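Local coordinates for protein histone-lysine N-methyltransferase SETMAR (Homo sapiens, PDB 3F2K) that joins a histone H3 lysine methyltransferase to a mariner transposase domain, the part described here, which binds DNA, keeps some nuclease activity and serves in double-strand break repair, at residues 20-25 with 213-218; 106-111 with 147-152; 38-43 with 171-176; 128-133 with 160-165. All blocks are in the same frame, centred on the assembly; numbering follows the deposited sequence.

Contact 1 of 4, residues 20-25 with 213-218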
# COMPACT_ATOMS: atom_id res chain seq x y z
N SER A 20 0.33 11.05 16.53
CA SER A 20 0.75 12.23 15.73
C SER A 20 -0.06 12.35 14.47
O SER A 20 -0.50 13.47 14.14
CB SER A 20 2.25 12.15 15.45
OG SER A 20 2.95 12.44 16.63
N LEU A 21 -0.36 11.22 13.83
CA LEU A 21 -1.15 11.21 12.59
C LEU A 21 -2.61 11.51 12.81
O LEU A 21 -3.23 12.22 12.00
CB LEU A 21 -1.00 9.88 11.78
CG LEU A 21 0.41 9.72 11.17
CD1 LEU A 21 0.59 8.41 10.37
CD2 LEU A 21 0.86 10.94 10.32
N ILE A 22 -3.17 11.01 13.90
CA ILE A 22 -4.53 11.39 14.22
C ILE A 22 -4.63 12.91 14.43
O ILE A 22 -5.53 13.51 13.87
CB ILE A 22 -5.09 10.71 15.50
CG1 ILE A 22 -5.06 9.22 15.37
CG2 ILE A 22 -6.56 11.13 15.74
CD1 ILE A 22 -5.32 8.48 16.80
N LEU A 23 -3.75 13.50 15.23
CA LEU A 23 -3.75 14.96 15.45
C LEU A 23 -3.47 15.75 14.18
O LEU A 23 -4.19 16.74 13.88
CB LEU A 23 -2.77 15.33 16.55
CG LEU A 23 -3.19 14.86 17.97
CD1 LEU A 23 -1.88 14.89 18.76
CD2 LEU A 23 -4.17 15.94 18.45
N ARG A 24 -2.49 15.28 13.37
CA ARG A 24 -2.26 15.92 12.07
C ARG A 24 -3.55 15.98 11.20
O ARG A 24 -3.91 17.03 10.64
CB ARG A 24 -1.12 15.23 11.30
CG ARG A 24 -0.87 15.94 9.94
CD ARG A 24 0.36 15.34 9.22
NE ARG A 24 0.47 15.85 7.85
CZ ARG A 24 1.39 15.50 6.95
NH1 ARG A 24 2.36 14.62 7.25
NH2 ARG A 24 1.31 16.06 5.72
N ASN A 25 -4.21 14.84 11.05
CA ASN A 25 -5.41 14.82 10.23
C ASN A 25 -6.53 15.69 10.84
O ASN A 25 -7.30 16.29 10.10
CB ASN A 25 -5.91 13.40 10.08
CG ASN A 25 -6.90 13.25 8.99
OD1 ASN A 25 -6.59 13.47 7.81
ND2 ASN A 25 -8.12 12.81 9.35
N ARG A 213 -7.97 3.00 13.09
CA ARG A 213 -6.85 2.12 13.41
C ARG A 213 -5.73 2.86 14.18
O ARG A 213 -5.15 2.28 15.14
CB ARG A 213 -6.26 1.53 12.14
CG ARG A 213 -7.22 0.46 11.57
CD ARG A 213 -6.63 -0.12 10.34
NE ARG A 213 -7.49 -1.21 9.89
CZ ARG A 213 -7.23 -2.51 10.06
NH1 ARG A 213 -6.09 -2.91 10.62
NH2 ARG A 213 -8.14 -3.42 9.63
N TRP A 214 -5.40 4.09 13.77
CA TRP A 214 -4.51 4.90 14.64
C TRP A 214 -5.01 4.99 16.08
O TRP A 214 -4.22 4.85 17.06
CB TRP A 214 -4.24 6.30 14.07
CG TRP A 214 -3.48 6.21 12.74
CD1 TRP A 214 -2.59 5.27 12.35
CD2 TRP A 214 -3.62 7.14 11.65
NE1 TRP A 214 -2.13 5.56 11.03
CE2 TRP A 214 -2.74 6.73 10.62
CE3 TRP A 214 -4.37 8.29 11.47
CZ2 TRP A 214 -2.66 7.41 9.39
CZ3 TRP A 214 -4.28 8.98 10.26
CH2 TRP A 214 -3.43 8.53 9.23
N GLN A 215 -6.31 5.23 16.21
CA GLN A 215 -6.87 5.40 17.56
C GLN A 215 -6.84 4.12 18.36
O GLN A 215 -6.59 4.12 19.56
CB GLN A 215 -8.31 5.96 17.52
CG GLN A 215 -8.84 6.38 18.94
CD GLN A 215 -7.96 7.41 19.60
OE1 GLN A 215 -7.73 8.49 19.05
NE2 GLN A 215 -7.45 7.10 20.81
N LYS A 216 -7.08 3.01 17.68
CA LYS A 216 -7.09 1.71 18.39
C LYS A 216 -5.69 1.42 18.86
O LYS A 216 -5.47 0.88 19.98
CB LYS A 216 -7.57 0.62 17.46
CG LYS A 216 -9.09 0.63 17.20
CD LYS A 216 -9.40 -0.59 16.39
CE LYS A 216 -10.77 -0.50 15.74
NZ LYS A 216 -11.02 -1.89 15.21
N CYS A 217 -4.71 1.83 18.03
CA CYS A 217 -3.30 1.65 18.35
C CYS A 217 -2.95 2.50 19.58
O CYS A 217 -2.39 1.97 20.55
CB CYS A 217 -2.39 1.99 17.15
SG CYS A 217 -0.61 1.83 17.58
N VAL A 218 -3.43 3.75 19.60
CA VAL A 218 -3.23 4.60 20.79
C VAL A 218 -3.92 3.96 22.03
O VAL A 218 -3.32 3.92 23.17
CB VAL A 218 -3.73 6.04 20.50
CG1 VAL A 218 -3.78 6.88 21.82
CG2 VAL A 218 -2.77 6.76 19.45
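Two long helices at the two ends of the transposase domain, 8-27 and 202-219, pack against each other here, away from the metal site. The short segments run closer to antiparallel than parallel, with 138° between their directions and 9.5 Å between their axes. Trp214 and Ile22 carry the contact in nearly equal shares. Trp214 CG stands anti to the carbonyl carbon (chi1 -64°), which turns the indole toward the opposing helix so that Leu21 lies over one of its faces. Leu21 CB sits 3.5 Å from the centroid of the Trp214 six-membered ring, only 2° off the ring normal, a well-centred CH-pi contact. Farther along the same side chain, Leu21 CD1 reaches Trp214 CZ2 at 3.5 Å, so one leucine spans the benzo ring obliquely. The pairing ties the first and last helices of this RNase H-like catalytic domain together, and no hydrogen bond crosses between the segments. Ile22 passes the root of the indole in the opposite sense, its CG1 3.3 Å from Trp214 CB. An alanine in place of Trp214 would keep that CB but lose the whole face on which Leu21 rests, and would probably loosen the packing of the two helices. Beyond the tryptophan, the tip of Ile22 meets Gln215 and, one turn on from the tryptophan, Val218: CD1 lies 3.3 Å from Gln215 OE1 and 4.1 Å from Val218 CG2. Gln215 folds at chi2 and crosses the isoleucine at about a right angle, while its NE2 is hydrogen-bonded to Asp219.

Contact 2 of 4, residues 106-111 with 147-152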
# COMPACT_ATOMS: atom_id res chain seq x y z
N ASP A 106 7.74 6.53 -10.79
CA ASP A 106 7.57 7.42 -11.98
C ASP A 106 6.36 7.00 -12.82
O ASP A 106 5.56 7.86 -13.24
CB ASP A 106 8.84 7.39 -12.81
CG ASP A 106 9.04 8.62 -13.60
OD1 ASP A 106 8.30 8.79 -14.61
OD2 ASP A 106 9.98 9.35 -13.28
N GLU A 107 6.21 5.70 -13.10
CA GLU A 107 5.10 5.21 -13.95
C GLU A 107 3.79 5.44 -13.21
O GLU A 107 2.82 5.92 -13.83
CB GLU A 107 5.26 3.72 -14.27
CG GLU A 107 4.24 3.21 -15.29
CD GLU A 107 4.42 1.75 -15.69
OE1 GLU A 107 5.50 1.17 -15.43
OE2 GLU A 107 3.46 1.18 -16.29
N MSE A 108 3.76 5.05 -11.93
CA MSE A 108 2.54 5.29 -11.09
C MSE A 108 2.13 6.79 -11.11
O MSE A 108 0.92 7.09 -11.21
CB MSE A 108 2.77 4.87 -9.66
CG MSE A 108 1.52 5.22 -8.69
SE MSE A 108 1.62 6.87 -7.96
CE MSE A 108 3.35 6.82 -7.04
N ASN A 109 3.11 7.67 -10.94
CA ASN A 109 2.83 9.07 -10.91
C ASN A 109 2.23 9.56 -12.26
O ASN A 109 1.33 10.43 -12.26
CB ASN A 109 4.07 9.87 -10.50
CG ASN A 109 3.75 11.35 -10.28
OD1 ASN A 109 2.97 11.70 -9.40
ND2 ASN A 109 4.30 12.24 -11.19
N GLN A 110 2.68 8.98 -13.39
CA GLN A 110 2.10 9.43 -14.66
C GLN A 110 0.60 9.04 -14.69
O GLN A 110 -0.27 9.78 -15.20
CB GLN A 110 2.80 8.83 -15.86
CG GLN A 110 4.28 9.22 -15.93
CD GLN A 110 4.87 8.62 -17.22
OE1 GLN A 110 4.96 7.40 -17.39
NE2 GLN A 110 5.18 9.48 -18.14
N LYS A 111 0.32 7.85 -14.23
CA LYS A 111 -1.09 7.41 -14.18
C LYS A 111 -1.96 8.23 -13.25
O LYS A 111 -3.13 8.49 -13.56
CB LYS A 111 -1.18 5.91 -13.83
CG LYS A 111 -0.64 5.03 -14.94
CD LYS A 111 -0.60 3.60 -14.54
CE LYS A 111 -0.13 2.69 -15.68
NZ LYS A 111 -0.46 1.24 -15.32
N LEU A 147 9.45 14.35 -7.76
CA LEU A 147 8.08 14.39 -8.22
C LEU A 147 7.15 15.09 -7.28
O LEU A 147 5.96 15.20 -7.59
CB LEU A 147 7.58 12.98 -8.51
CG LEU A 147 8.27 12.18 -9.62
CD1 LEU A 147 7.62 10.85 -9.67
CD2 LEU A 147 8.10 12.91 -11.05
N GLY A 148 7.68 15.52 -6.12
CA GLY A 148 6.88 16.32 -5.13
C GLY A 148 6.10 15.50 -4.11
O GLY A 148 5.13 16.00 -3.56
N TYR A 149 6.57 14.27 -3.80
CA TYR A 149 5.86 13.37 -2.79
C TYR A 149 6.41 13.55 -1.39
O TYR A 149 7.61 13.44 -1.16
CB TYR A 149 5.96 11.86 -3.19
CG TYR A 149 5.06 11.40 -4.31
CD1 TYR A 149 3.99 10.52 -4.07
CD2 TYR A 149 5.32 11.77 -5.67
CE1 TYR A 149 3.16 10.10 -5.09
CE2 TYR A 149 4.47 11.37 -6.70
CZ TYR A 149 3.37 10.54 -6.39
OH TYR A 149 2.54 10.13 -7.39
N GLU A 150 5.53 13.90 -0.43
CA GLU A 150 5.87 13.72 0.94
C GLU A 150 5.77 12.21 1.29
O GLU A 150 4.98 11.49 0.68
CB GLU A 150 4.89 14.53 1.80
CG GLU A 150 5.17 14.37 3.25
CD GLU A 150 4.06 14.97 4.17
OE1 GLU A 150 3.17 15.71 3.68
OE2 GLU A 150 4.15 14.61 5.39
N VAL A 151 6.60 11.75 2.24
CA VAL A 151 6.42 10.37 2.73
C VAL A 151 5.87 10.42 4.16
O VAL A 151 6.39 11.14 5.03
CB VAL A 151 7.72 9.55 2.67
CG1 VAL A 151 7.48 8.09 3.24
CG2 VAL A 151 8.17 9.39 1.16
N LEU A 152 4.80 9.65 4.38
CA LEU A 152 4.15 9.61 5.68
C LEU A 152 4.99 8.72 6.64
O LEU A 152 5.58 7.68 6.21
CB LEU A 152 2.70 9.13 5.50
CG LEU A 152 1.63 9.49 6.51
CD1 LEU A 152 1.42 11.03 6.58
CD2 LEU A 152 0.35 8.68 6.19
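Asn109, on helix 98-115, projects its CB toward the segment that leads into edge strand 150-151. That CB lies 3.8 Å from Leu147 CD1, the two side chains sliding past each other in opposite directions. CG stands anti to the backbone N (chi1 -173°) and meets the edge of the Tyr149 ring in its plane, with the amide turned 73° from the ring. At the tip the two branches part. ND2 stays beside the methyls of Leu147, whereas OD1 accepts a short hydrogen bond of 2.6 Å from Tyr149 OH. The hydroxyl arrives in the carbonyl plane, on a lone pair, at a C=O...donor angle of 119°, which fixes the direction of the phenol proton within a buried contact. The contact thus fastens a helix flanking the central mixed sheet to the approach to one of its two outermost strands; just before Tyr149, Gly148 ends helix 140-147 in a Schellman motif, with positive phi. Selenomethionine Met108 reaches the phenol tip to tip. Its chain bends at chi2 and chi3, bringing CE to 3.4 Å from Tyr149 OH, and its selenium makes an oblique Met-aromatic contact, 5.5 Å from the Tyr149 ring centroid.

Contact 3 of 4, residues 38-43 with 171-176. With MG (magnesium ion), chain D.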
# COMPACT_ATOMS: atom_id res chain seq x y z
N ASP A 38 1.84 -1.63 -1.43
CA ASP A 38 2.53 -2.73 -0.80
C ASP A 38 2.77 -3.79 -1.86
O ASP A 38 2.09 -3.87 -2.91
CB ASP A 38 1.72 -3.33 0.40
CG ASP A 38 2.64 -4.10 1.40
OD1 ASP A 38 3.87 -3.86 1.36
OD2 ASP A 38 2.10 -4.90 2.17
N GLU A 39 3.68 -4.66 -1.49
CA GLU A 39 4.08 -5.82 -2.31
C GLU A 39 3.42 -7.05 -1.68
O GLU A 39 3.30 -7.18 -0.43
CB GLU A 39 5.61 -5.94 -2.31
CG GLU A 39 6.40 -4.86 -3.15
CD GLU A 39 6.69 -3.56 -2.36
OE1 GLU A 39 6.29 -3.45 -1.19
OE2 GLU A 39 7.39 -2.69 -2.92
N LYS A 40 3.02 -7.98 -2.54
CA LYS A 40 2.61 -9.31 -2.06
C LYS A 40 3.02 -10.42 -3.05
O LYS A 40 2.87 -10.29 -4.24
CB LYS A 40 1.07 -9.33 -1.85
CG LYS A 40 0.43 -10.69 -1.69
CD LYS A 40 -1.02 -10.56 -1.34
CE LYS A 40 -1.68 -11.94 -1.29
NZ LYS A 40 -1.26 -12.44 0.04
N TRP A 41 3.53 -11.52 -2.51
CA TRP A 41 3.62 -12.76 -3.31
C TRP A 41 2.28 -13.51 -3.44
O TRP A 41 1.67 -13.95 -2.43
CB TRP A 41 4.72 -13.68 -2.72
CG TRP A 41 6.10 -13.12 -2.87
CD1 TRP A 41 6.81 -12.43 -1.94
CD2 TRP A 41 6.91 -13.14 -4.06
NE1 TRP A 41 8.01 -12.04 -2.46
CE2 TRP A 41 8.11 -12.47 -3.76
CE3 TRP A 41 6.75 -13.68 -5.34
CZ2 TRP A 41 9.15 -12.31 -4.71
CZ3 TRP A 41 7.77 -13.53 -6.28
CH2 TRP A 41 8.95 -12.83 -5.97
N ILE A 42 1.84 -13.65 -4.68
CA ILE A 42 0.61 -14.35 -4.99
C ILE A 42 1.06 -15.80 -5.41
O ILE A 42 1.77 -15.96 -6.40
CB ILE A 42 -0.11 -13.77 -6.16
CG1 ILE A 42 -0.73 -12.40 -5.79
CG2 ILE A 42 -1.23 -14.80 -6.70
CD1 ILE A 42 -1.51 -11.77 -6.91
N LEU A 43 0.66 -16.76 -4.59
CA LEU A 43 0.94 -18.18 -4.87
C LEU A 43 0.10 -18.66 -6.03
O LEU A 43 -1.03 -18.20 -6.24
CB LEU A 43 0.62 -19.05 -3.65
CG LEU A 43 1.27 -18.73 -2.31
CD1 LEU A 43 0.76 -19.67 -1.28
CD2 LEU A 43 2.81 -18.77 -2.38
N HIS A 171 -8.96 -8.71 1.35
CA HIS A 171 -9.99 -9.05 0.37
C HIS A 171 -9.47 -9.90 -0.82
O HIS A 171 -10.16 -10.84 -1.32
CB HIS A 171 -10.66 -7.81 -0.12
CG HIS A 171 -11.54 -7.17 0.91
ND1 HIS A 171 -12.73 -7.73 1.29
CD2 HIS A 171 -11.35 -6.09 1.70
CE1 HIS A 171 -13.29 -6.99 2.23
NE2 HIS A 171 -12.46 -6.00 2.52
N LEU A 172 -8.23 -9.64 -1.22
CA LEU A 172 -7.58 -10.47 -2.25
C LEU A 172 -7.37 -11.91 -1.75
O LEU A 172 -7.68 -12.83 -2.51
CB LEU A 172 -6.23 -9.89 -2.67
CG LEU A 172 -5.43 -10.67 -3.76
CD1 LEU A 172 -6.22 -10.69 -5.13
CD2 LEU A 172 -4.08 -9.93 -3.93
N ASN A 173 -6.86 -12.10 -0.53
CA ASN A 173 -6.77 -13.45 0.07
C ASN A 173 -8.10 -14.17 0.01
O ASN A 173 -8.15 -15.35 -0.40
CB ASN A 173 -6.27 -13.39 1.50
CG ASN A 173 -4.79 -13.00 1.58
OD1 ASN A 173 -4.06 -13.13 0.62
ND2 ASN A 173 -4.37 -12.53 2.74
N ASN A 174 -9.17 -13.50 0.40
CA ASN A 174 -10.53 -14.11 0.30
C ASN A 174 -10.82 -14.58 -1.13
O ASN A 174 -11.19 -15.76 -1.36
CB ASN A 174 -11.63 -13.15 0.78
CG ASN A 174 -11.59 -12.89 2.27
OD1 ASN A 174 -11.03 -13.67 3.05
ND2 ASN A 174 -12.19 -11.77 2.69
N PHE A 175 -10.60 -13.70 -2.09
CA PHE A 175 -10.80 -13.95 -3.50
C PHE A 175 -9.96 -15.13 -4.05
O PHE A 175 -10.43 -15.88 -4.91
CB PHE A 175 -10.44 -12.70 -4.29
CG PHE A 175 -10.63 -12.81 -5.77
CD1 PHE A 175 -11.88 -12.55 -6.34
CD2 PHE A 175 -9.56 -13.16 -6.61
CE1 PHE A 175 -12.07 -12.63 -7.74
CE2 PHE A 175 -9.76 -13.24 -7.96
CZ PHE A 175 -11.02 -12.94 -8.53
N LEU A 176 -8.71 -15.26 -3.61
CA LEU A 176 -7.83 -16.29 -4.20
C LEU A 176 -8.12 -17.67 -3.63
O LEU A 176 -7.70 -18.69 -4.21
CB LEU A 176 -6.36 -15.93 -4.00
CG LEU A 176 -5.85 -14.63 -4.60
CD1 LEU A 176 -4.50 -14.25 -3.95
CD2 LEU A 176 -5.81 -14.59 -6.14
MG MG D . 5.44 -4.79 2.58
O HOH W 1 3.86 -5.49 3.96
O HOH W 2 6.97 -3.99 1.29
O HOH W 3 5.30 -6.41 1.35
O HOH W 4 7.01 -5.74 3.72
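Strand 38-43 and helix segment 171-176 run nearly parallel, their directions 9° apart and their axes 10.7 Å from each other, so side chains alone bridge the gap. Lys40 makes the longest reach. With CG anti to the backbone N (chi1 166°), its chain stays extended as far as CE and bends only at chi4 (79°). The bend delivers NZ to Asn173 OD1 at 2.9 Å, a hydrogen bond received in the carbonyl plane on a lone pair. On the way, the lysine methylenes cross Leu172 obliquely, CD lying 4.1 Å from Leu172 CD2. Deeper in the interface Ile42 spreads over two leucines one helical turn apart: its CD1 faces Leu172 CD2, and its CG2 faces Leu176 CD1, each pair at 4.3 Å. Phe191 of helix 184-196 also packs on Ile42 and Leu172. At the other end of the strand segment, Asp38 binds magnesium through OD1 at 2.2 Å, while OD2 accepts from a metal-bound water and from Asn165 ND2. Glu39 stands in the second shell, where OE1 accepts from a second metal-bound water at 2.6 Å and the backbone O from a third. Four waters, Asp38 and Asp130 complete six ligands around the ion. A central strand carrying the first metal-binding aspartate and backed by a helix is characteristic of the RNase H-like fold of mariner transposases.

Contact 4 of 4, residues 128-133 with 160-165. With MG (magnesium ion), chain D.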
# COMPACT_ATOMS: atom_id res chain seq x y z
N LEU A 128 2.24 6.57 1.47
CA LEU A 128 2.29 5.71 2.68
C LEU A 128 2.74 4.34 2.21
O LEU A 128 2.04 3.64 1.48
CB LEU A 128 0.86 5.58 3.22
CG LEU A 128 0.60 4.71 4.47
CD1 LEU A 128 1.67 4.75 5.43
CD2 LEU A 128 -0.90 5.09 4.98
N HIS A 129 3.93 3.96 2.64
CA HIS A 129 4.48 2.69 2.29
C HIS A 129 5.40 2.22 3.45
O HIS A 129 5.83 3.01 4.28
CB HIS A 129 5.20 2.70 0.89
CG HIS A 129 6.46 3.51 0.75
ND1 HIS A 129 6.94 4.45 1.65
CD2 HIS A 129 7.33 3.55 -0.30
CE1 HIS A 129 8.05 4.99 1.17
NE2 HIS A 129 8.31 4.45 0.00
N ASP A 130 5.68 0.93 3.45
CA ASP A 130 6.42 0.35 4.57
C ASP A 130 7.93 0.51 4.37
O ASP A 130 8.38 1.13 3.38
CB ASP A 130 5.94 -1.10 4.88
CG ASP A 130 6.27 -2.10 3.79
OD1 ASP A 130 7.23 -1.89 2.99
OD2 ASP A 130 5.59 -3.18 3.75
N ASN A 131 8.71 0.04 5.33
CA ASN A 131 10.15 0.30 5.27
C ASN A 131 10.98 -0.76 4.55
O ASN A 131 12.18 -0.91 4.85
CB ASN A 131 10.64 0.51 6.68
CG ASN A 131 10.75 -0.79 7.47
OD1 ASN A 131 10.40 -1.90 6.98
ND2 ASN A 131 11.31 -0.69 8.66
N ALA A 132 10.37 -1.52 3.64
CA ALA A 132 11.11 -2.45 2.78
C ALA A 132 12.35 -1.72 2.22
O ALA A 132 12.29 -0.51 1.95
CB ALA A 132 10.26 -3.01 1.65
N ARG A 133 13.49 -2.40 2.06
CA ARG A 133 14.72 -1.67 1.74
C ARG A 133 14.64 -0.76 0.48
O ARG A 133 15.07 0.39 0.54
CB ARG A 133 15.92 -2.61 1.64
CG ARG A 133 16.13 -3.33 2.99
CD ARG A 133 17.46 -4.04 2.97
NE ARG A 133 18.53 -3.08 2.66
CZ ARG A 133 19.82 -3.34 2.82
NH1 ARG A 133 20.19 -4.54 3.30
NH2 ARG A 133 20.74 -2.41 2.49
N ASP A 160 -0.83 -3.74 10.09
CA ASP A 160 -2.20 -3.41 10.51
C ASP A 160 -2.47 -1.89 10.35
O ASP A 160 -3.59 -1.40 10.65
CB ASP A 160 -2.44 -3.81 12.01
CG ASP A 160 -1.38 -3.26 12.97
OD1 ASP A 160 -0.27 -2.89 12.51
OD2 ASP A 160 -1.65 -3.21 14.22
N LEU A 161 -1.40 -1.15 10.03
CA LEU A 161 -1.50 0.31 9.78
C LEU A 161 -1.19 0.63 8.29
O LEU A 161 -1.12 1.80 7.92
CB LEU A 161 -0.58 1.10 10.70
CG LEU A 161 -0.90 0.93 12.21
CD1 LEU A 161 0.13 1.81 13.01
CD2 LEU A 161 -2.36 1.22 12.60
N LEU A 162 -1.08 -0.40 7.47
CA LEU A 162 -0.65 -0.25 6.07
C LEU A 162 -1.90 -0.64 5.26
O LEU A 162 -2.21 -1.80 5.20
CB LEU A 162 0.53 -1.23 5.81
CG LEU A 162 1.30 -1.12 4.51
CD1 LEU A 162 1.98 0.27 4.33
CD2 LEU A 162 2.32 -2.29 4.43
N PRO A 163 -2.64 0.30 4.70
CA PRO A 163 -3.91 -0.10 4.09
C PRO A 163 -3.89 -1.14 2.96
O PRO A 163 -4.88 -1.86 2.79
CB PRO A 163 -4.56 1.24 3.63
CG PRO A 163 -3.87 2.31 4.54
CD PRO A 163 -2.41 1.78 4.66
N THR A 164 -2.81 -1.21 2.16
CA THR A 164 -2.81 -2.19 1.12
C THR A 164 -2.88 -3.57 1.77
O THR A 164 -3.53 -4.48 1.26
CB THR A 164 -1.58 -2.09 0.23
OG1 THR A 164 -1.51 -0.74 -0.25
CG2 THR A 164 -1.67 -3.09 -0.96
N ASN A 165 -2.21 -3.69 2.91
CA ASN A 165 -2.15 -4.98 3.57
C ASN A 165 -3.47 -5.30 4.34
O ASN A 165 -4.08 -6.36 4.09
CB ASN A 165 -0.93 -4.98 4.49
CG ASN A 165 -0.47 -6.35 4.75
OD1 ASN A 165 -0.99 -7.00 5.62
ND2 ASN A 165 0.50 -6.80 3.96
MG MG D . 5.44 -4.79 2.58
O HOH W 2 6.97 -3.99 1.29
O HOH W 4 7.01 -5.74 3.72
O HOH W 3 5.30 -6.41 1.35
O HOH W 1 3.86 -5.49 3.96
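A buried apolar contact joins the loop after strand 126-128 to the start of helix 163-176, right beside the magnesium site. Leu162, at the N-cap position, carries it, with CG anti to the backbone N (chi1 -171°). One of its methyls, CD1, lies against the backbone, 4.0 Å from His129 C. The other, CD2, crosses obliquely alongside the CB and OD2 side of Asp130, 3.5 Å from OD2, the very oxygen that binds magnesium at 2.0 Å. Asp130 is the second metal-binding aspartate of the RNase H-like site, with Asp38 on the neighbouring strand supplying the other protein ligand. Its CG takes the crowded position between backbone N and carbonyl carbon (chi1 68°), and its other oxygen, OD1, is gripped twice. Ala132 N donates to it at 3.2 Å from above the carboxylate plane, making an Asx turn, and a metal-bound water donates to it at 2.7 Å. An alanine in place of Leu162 would lose both methyls, and would probably leave the Asp130 carboxylate less firmly positioned against the ion. Farther from the metal, Leu128 CD2 packs 3.7 Å from Pro163 CD, the two side chains crossing at about a right angle, and Leu210 of helix 202-219 touches both residues.

How the contacts relate
Contacts 3 and 4 meet at the magnesium ion: Asp38 OD1 and Asp130 OD2 come within 3.0 Å of each other, a closeness of like charges that the shared cation probably offsets. Helix 163-176 serves both. Contact 4 also touches contact 2, where Leu152 CD2 packs 4.0 Å from Leu128 CD2. Contact 1 is remote from the ion but touches contact 4, where Arg213 NH1 is 2.9 Å from Asp160 O. It also meets contact 2 through a salt bridge of 2.6 Å between Arg24 NH1 and Glu150 OE2. Contacts 2 and 3, their centres 24 Å apart, reach the same sheet without touching.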